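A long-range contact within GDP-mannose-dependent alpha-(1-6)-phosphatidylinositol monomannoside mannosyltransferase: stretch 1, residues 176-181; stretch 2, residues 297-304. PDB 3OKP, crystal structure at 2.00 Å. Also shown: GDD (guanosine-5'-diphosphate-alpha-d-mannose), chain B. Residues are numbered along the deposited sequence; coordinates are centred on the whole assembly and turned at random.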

ATOM      1  N   ARG A 176      -3.064   3.533  14.988  1.00 13.80           N
ATOM      2  CA  ARG A 176      -1.736   4.145  14.875  1.00 13.67           C
ATOM      3  C   ARG A 176      -1.801   5.432  14.053  1.00 13.05           C
ATOM      4  O   ARG A 176      -1.216   6.449  14.432  1.00 13.03           O
ATOM      5  CB  ARG A 176      -0.735   3.168  14.246  1.00 13.67           C
ATOM      6  N   PHE A 177      -2.502   5.369  12.922  1.00 12.63           N
ATOM      7  CA  PHE A 177      -2.785   6.552  12.118  1.00 12.26           C
ATOM      8  C   PHE A 177      -4.127   7.111  12.571  1.00 12.23           C
ATOM      9  O   PHE A 177      -5.191   6.605  12.204  1.00 12.31           O
ATOM     10  CB  PHE A 177      -2.784   6.224  10.621  1.00 12.04           C
ATOM     11  CG  PHE A 177      -1.436   5.832  10.087  1.00 12.07           C
ATOM     12  CD1 PHE A 177      -0.554   6.800   9.612  1.00 12.27           C
ATOM     13  CD2 PHE A 177      -1.047   4.495  10.053  1.00 12.73           C
ATOM     14  CE1 PHE A 177       0.697   6.445   9.116  1.00 12.79           C
ATOM     15  CE2 PHE A 177       0.203   4.127   9.561  1.00 13.25           C
ATOM     16  CZ  PHE A 177       1.080   5.105   9.093  1.00 13.19           C
ATOM     17  N   THR A 178      -4.054   8.146  13.399  1.00 12.29           N
ATOM     18  CA  THR A 178      -5.222   8.693  14.073  1.00 12.33           C
ATOM     19  C   THR A 178      -5.087  10.223  14.155  1.00 12.09           C
ATOM     20  O   THR A 178      -3.963  10.740  14.194  1.00 11.82           O
ATOM     21  CB  THR A 178      -5.402   8.022  15.473  1.00 13.02           C
ATOM     22  OG1 THR A 178      -6.738   8.216  15.949  1.00 13.56           O
ATOM     23  CG2 THR A 178      -4.390   8.550  16.495  1.00 13.02           C
ATOM     24  N   PRO A 179      -6.220  10.957  14.135  1.00 11.98           N
ATOM     25  CA  PRO A 179      -6.127  12.417  14.247  1.00 11.81           C
ATOM     26  C   PRO A 179      -5.404  12.856  15.519  1.00 12.05           C
ATOM     27  O   PRO A 179      -5.552  12.225  16.572  1.00 12.35           O
ATOM     28  CB  PRO A 179      -7.592  12.860  14.276  1.00 12.00           C
ATOM     29  CG  PRO A 179      -8.317  11.773  13.547  1.00 11.99           C
ATOM     30  CD  PRO A 179      -7.618  10.518  13.977  1.00 12.03           C
ATOM     31  N   ALA A 180      -4.608  13.916  15.407  1.00 11.91           N
ATOM     32  CA  ALA A 180      -3.839  14.419  16.537  1.00 12.18           C
ATOM     33  C   ALA A 180      -4.723  15.209  17.485  1.00 12.54           C
ATOM     34  O   ALA A 180      -5.617  15.937  17.052  1.00 12.41           O
ATOM     35  CB  ALA A 180      -2.682  15.284  16.056  1.00 11.92           C
ATOM     36  N   THR A 181      -4.472  15.057  18.780  1.00 13.01           N
ATOM     37  CA  THR A 181      -5.068  15.940  19.775  1.00 13.49           C
ATOM     38  C   THR A 181      -4.481  17.335  19.560  1.00 13.31           C
ATOM     39  O   THR A 181      -3.358  17.459  19.061  1.00 13.23           O
ATOM     40  CB  THR A 181      -4.777  15.467  21.216  1.00 13.98           C
ATOM     41  OG1 THR A 181      -3.361  15.404  21.429  1.00 13.84           O
ATOM     42  CG2 THR A 181      -5.393  14.091  21.470  1.00 14.39           C
ATOM     43  N   LEU A 297      -4.395   6.970   2.310  1.00  9.10           N
ATOM     44  CA  LEU A 297      -5.238   6.360   3.334  1.00  9.50           C
ATOM     45  C   LEU A 297      -4.733   6.710   4.724  1.00  9.21           C
ATOM     46  O   LEU A 297      -5.523   6.942   5.638  1.00  9.41           O
ATOM     47  CB  LEU A 297      -5.286   4.839   3.148  1.00  9.85           C
ATOM     48  CG  LEU A 297      -5.704   4.351   1.757  1.00 10.27           C
ATOM     49  CD1 LEU A 297      -5.499   2.855   1.638  1.00 10.60           C
ATOM     50  CD2 LEU A 297      -7.148   4.730   1.447  1.00 10.19           C
ATOM     51  N   GLU A 298      -3.408   6.752   4.865  1.00  8.94           N
ATOM     52  CA  GLU A 298      -2.750   7.155   6.105  1.00  8.71           C
ATOM     53  C   GLU A 298      -3.093   8.598   6.480  1.00  8.10           C
ATOM     54  O   GLU A 298      -3.347   8.898   7.647  1.00  7.80           O
ATOM     55  CB  GLU A 298      -1.232   6.983   5.974  1.00  8.89           C
ATOM     56  CG  GLU A 298      -0.777   5.522   5.949  1.00  9.39           C
ATOM     57  CD  GLU A 298       0.688   5.348   5.575  1.00  9.82           C
ATOM     58  OE1 GLU A 298       1.350   6.338   5.187  1.00 10.15           O
ATOM     59  OE2 GLU A 298       1.177   4.204   5.663  1.00 11.71           O
ATOM     60  N   ALA A 299      -3.107   9.479   5.478  1.00  7.47           N
ATOM     61  CA  ALA A 299      -3.447  10.888   5.670  1.00  7.08           C
ATOM     62  C   ALA A 299      -4.899  11.048   6.104  1.00  7.17           C
ATOM     63  O   ALA A 299      -5.191  11.754   7.072  1.00  7.06           O
ATOM     64  CB  ALA A 299      -3.186  11.672   4.394  1.00  6.89           C
ATOM     65  N   GLN A 300      -5.801  10.378   5.389  1.00  7.25           N
ATOM     66  CA  GLN A 300      -7.225  10.385   5.726  1.00  7.54           C
ATOM     67  C   GLN A 300      -7.472   9.821   7.120  1.00  7.82           C
ATOM     68  O   GLN A 300      -8.296  10.345   7.865  1.00  8.04           O
ATOM     69  CB  GLN A 300      -8.029   9.618   4.678  1.00  7.59           C
ATOM     70  CG  GLN A 300      -8.156  10.354   3.356  1.00  7.76           C
ATOM     71  CD  GLN A 300      -8.821   9.512   2.288  1.00  8.71           C
ATOM     72  OE1 GLN A 300     -10.020   9.629   2.057  1.00  8.39           O
ATOM     73  NE2 GLN A 300      -8.043   8.648   1.638  1.00  9.40           N
ATOM     74  N   ALA A 301      -6.736   8.766   7.470  1.00  8.12           N
ATOM     75  CA  ALA A 301      -6.790   8.181   8.810  1.00  8.66           C
ATOM     76  C   ALA A 301      -6.341   9.160   9.902  1.00  8.78           C
ATOM     77  O   ALA A 301      -6.805   9.078  11.043  1.00  9.27           O
ATOM     78  CB  ALA A 301      -5.968   6.902   8.864  1.00  8.62           C
ATOM     79  N   CYS A 302      -5.444  10.081   9.544  1.00  8.52           N
ATOM     80  CA  CYS A 302      -4.994  11.139  10.459  1.00  8.52           C
ATOM     81  C   CYS A 302      -5.895  12.387  10.426  1.00  8.49           C
ATOM     82  O   CYS A 302      -5.600  13.391  11.086  1.00  8.39           O
ATOM     83  CB  CYS A 302      -3.538  11.522  10.166  1.00  8.35           C
ATOM     84  SG  CYS A 302      -2.324  10.259  10.639  1.00  9.28           S
ATOM     85  N   GLY A 303      -6.984  12.314   9.661  1.00  8.25           N
ATOM     86  CA  GLY A 303      -7.946  13.410   9.558  1.00  8.46           C
ATOM     87  C   GLY A 303      -7.422  14.618   8.800  1.00  8.17           C
ATOM     88  O   GLY A 303      -7.748  15.757   9.137  1.00  8.25           O
ATOM     89  N   VAL A 304      -6.615  14.362   7.773  1.00  7.83           N
ATOM     90  CA  VAL A 304      -5.974  15.417   6.989  1.00  7.61           C
ATOM     91  C   VAL A 304      -6.504  15.389   5.549  1.00  7.50           C
ATOM     92  O   VAL A 304      -6.524  14.324   4.928  1.00  7.44           O
ATOM     93  CB  VAL A 304      -4.426  15.258   6.996  1.00  7.41           C
ATOM     94  CG1 VAL A 304      -3.741  16.374   6.205  1.00  7.02           C
ATOM     95  CG2 VAL A 304      -3.892  15.216   8.428  1.00  7.72           C
TER
HETATM   96  N2  GDD B 601       8.779   5.421   8.475  0.50 13.20           N
HETATM   97  C2  GDD B 601       8.650   6.078   7.296  0.50 13.14           C
HETATM   98  N1  GDD B 601       9.392   7.187   7.058  0.50 13.31           N
HETATM   99  N3  GDD B 601       7.779   5.622   6.366  0.50 13.12           N
HETATM  100  C4  GDD B 601       7.637   6.271   5.180  0.50 13.25           C
HETATM  101  C5  GDD B 601       8.390   7.405   4.919  0.50 13.22           C
HETATM  102  C6  GDD B 601       9.279   7.860   5.887  0.50 13.31           C
HETATM  103  O6  GDD B 601       9.972   8.878   5.682  0.50 13.24           O
HETATM  104  N7  GDD B 601       8.055   7.837   3.686  0.50 13.32           N
HETATM  105  C8  GDD B 601       7.121   6.991   3.195  0.50 13.38           C
HETATM  106  N9  GDD B 601       6.871   6.039   4.108  0.50 13.33           N
HETATM  107  C1' GDD B 601       5.911   4.911   3.993  0.50 13.14           C
HETATM  108  C2' GDD B 601       4.479   5.418   4.051  0.50 12.76           C
HETATM  109  O2' GDD B 601       4.027   5.579   5.398  0.50 12.88           O
HETATM  110  C3' GDD B 601       3.712   4.348   3.301  0.50 12.71           C
HETATM  111  O3' GDD B 601       3.243   3.344   4.210  0.50 12.17           O
HETATM  112  C4' GDD B 601       4.726   3.740   2.337  0.50 12.90           C
HETATM  113  O4' GDD B 601       6.017   4.206   2.752  0.50 12.93           O
HETATM  114  C5' GDD B 601       4.463   4.165   0.894  0.50 13.17           C
HETATM  115  O5' GDD B 601       3.659   3.196   0.214  0.50 13.30           O
HETATM  116  PA  GDD B 601       2.847   3.536  -0.940  0.50 13.27           P
HETATM  117  O1A GDD B 601       2.083   2.579  -1.197  0.50 13.01           O
HETATM  118  O2A GDD B 601       2.145   4.550  -0.695  0.50 12.88           O
HETATM  119  O3A GDD B 601       3.674   3.821  -2.098  0.50 13.56           O
HETATM  120  PB  GDD B 601       4.711   2.942  -2.614  0.50 13.50           P
HETATM  121  O2B GDD B 601       4.384   1.741  -2.503  0.50 13.24           O
HETATM  122  O3B GDD B 601       4.901   3.205  -3.821  0.50 13.27           O
HETATM  123  O1B GDD B 601       5.946   3.175  -1.906  0.50 14.16           O
HETATM  124  O   HOH W   1      -4.732  15.303  12.637  1.00 10.50           O

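No direct hydrogen bond joins the two stretches; packing, CA-H...O contacts and one water hold the loop at residues 177-180 against the end of the helix that finishes at Ala301. Arg176, modelled only to CB, makes no contact. Phe177 supplies the largest share of the buried surface. The CA-to-CB bond of Phe177 points toward stretch 2, and Phe177 CB lies 3.7 Å from Ala301 CB, a small methyl that packs against it; chi1 in m carries the ring to Glu298 and Cys302. Glu298 CG lies over one face of the Phe177 ring, 3.7 Å from its centroid and nearly on the normal, while Cys302 SG lies at the ring edge, 4.0 Å from Phe177 CD1. The Glu298 carboxylate also touches the ring, Phe177 CZ to Glu298 OE2 being 3.5 Å, and accepts from the ribose hydroxyls of GDD: GDD O2' donates to Glu298 OE1 (2.8 Å) and GDD O3' to Glu298 OE2 (2.7 Å).

The CA-to-CB bond of Thr178 points away, and the residue contributes backbone, Thr178 CA lying 3.4 Å from Ala301 O. Pro179, which has no amide hydrogen, places CA 3.3 Å from Cys302 O. Pro179 CG lies 4.1 Å from Gly303 N; Gly303, at positive phi in a Schellman motif, leaves room that a CB would crowd. A water accepts from Ala180 N (3.1 Å) and donates to Cys302 O (2.6 Å). Thr181 lies beyond the contact, capping the following helix.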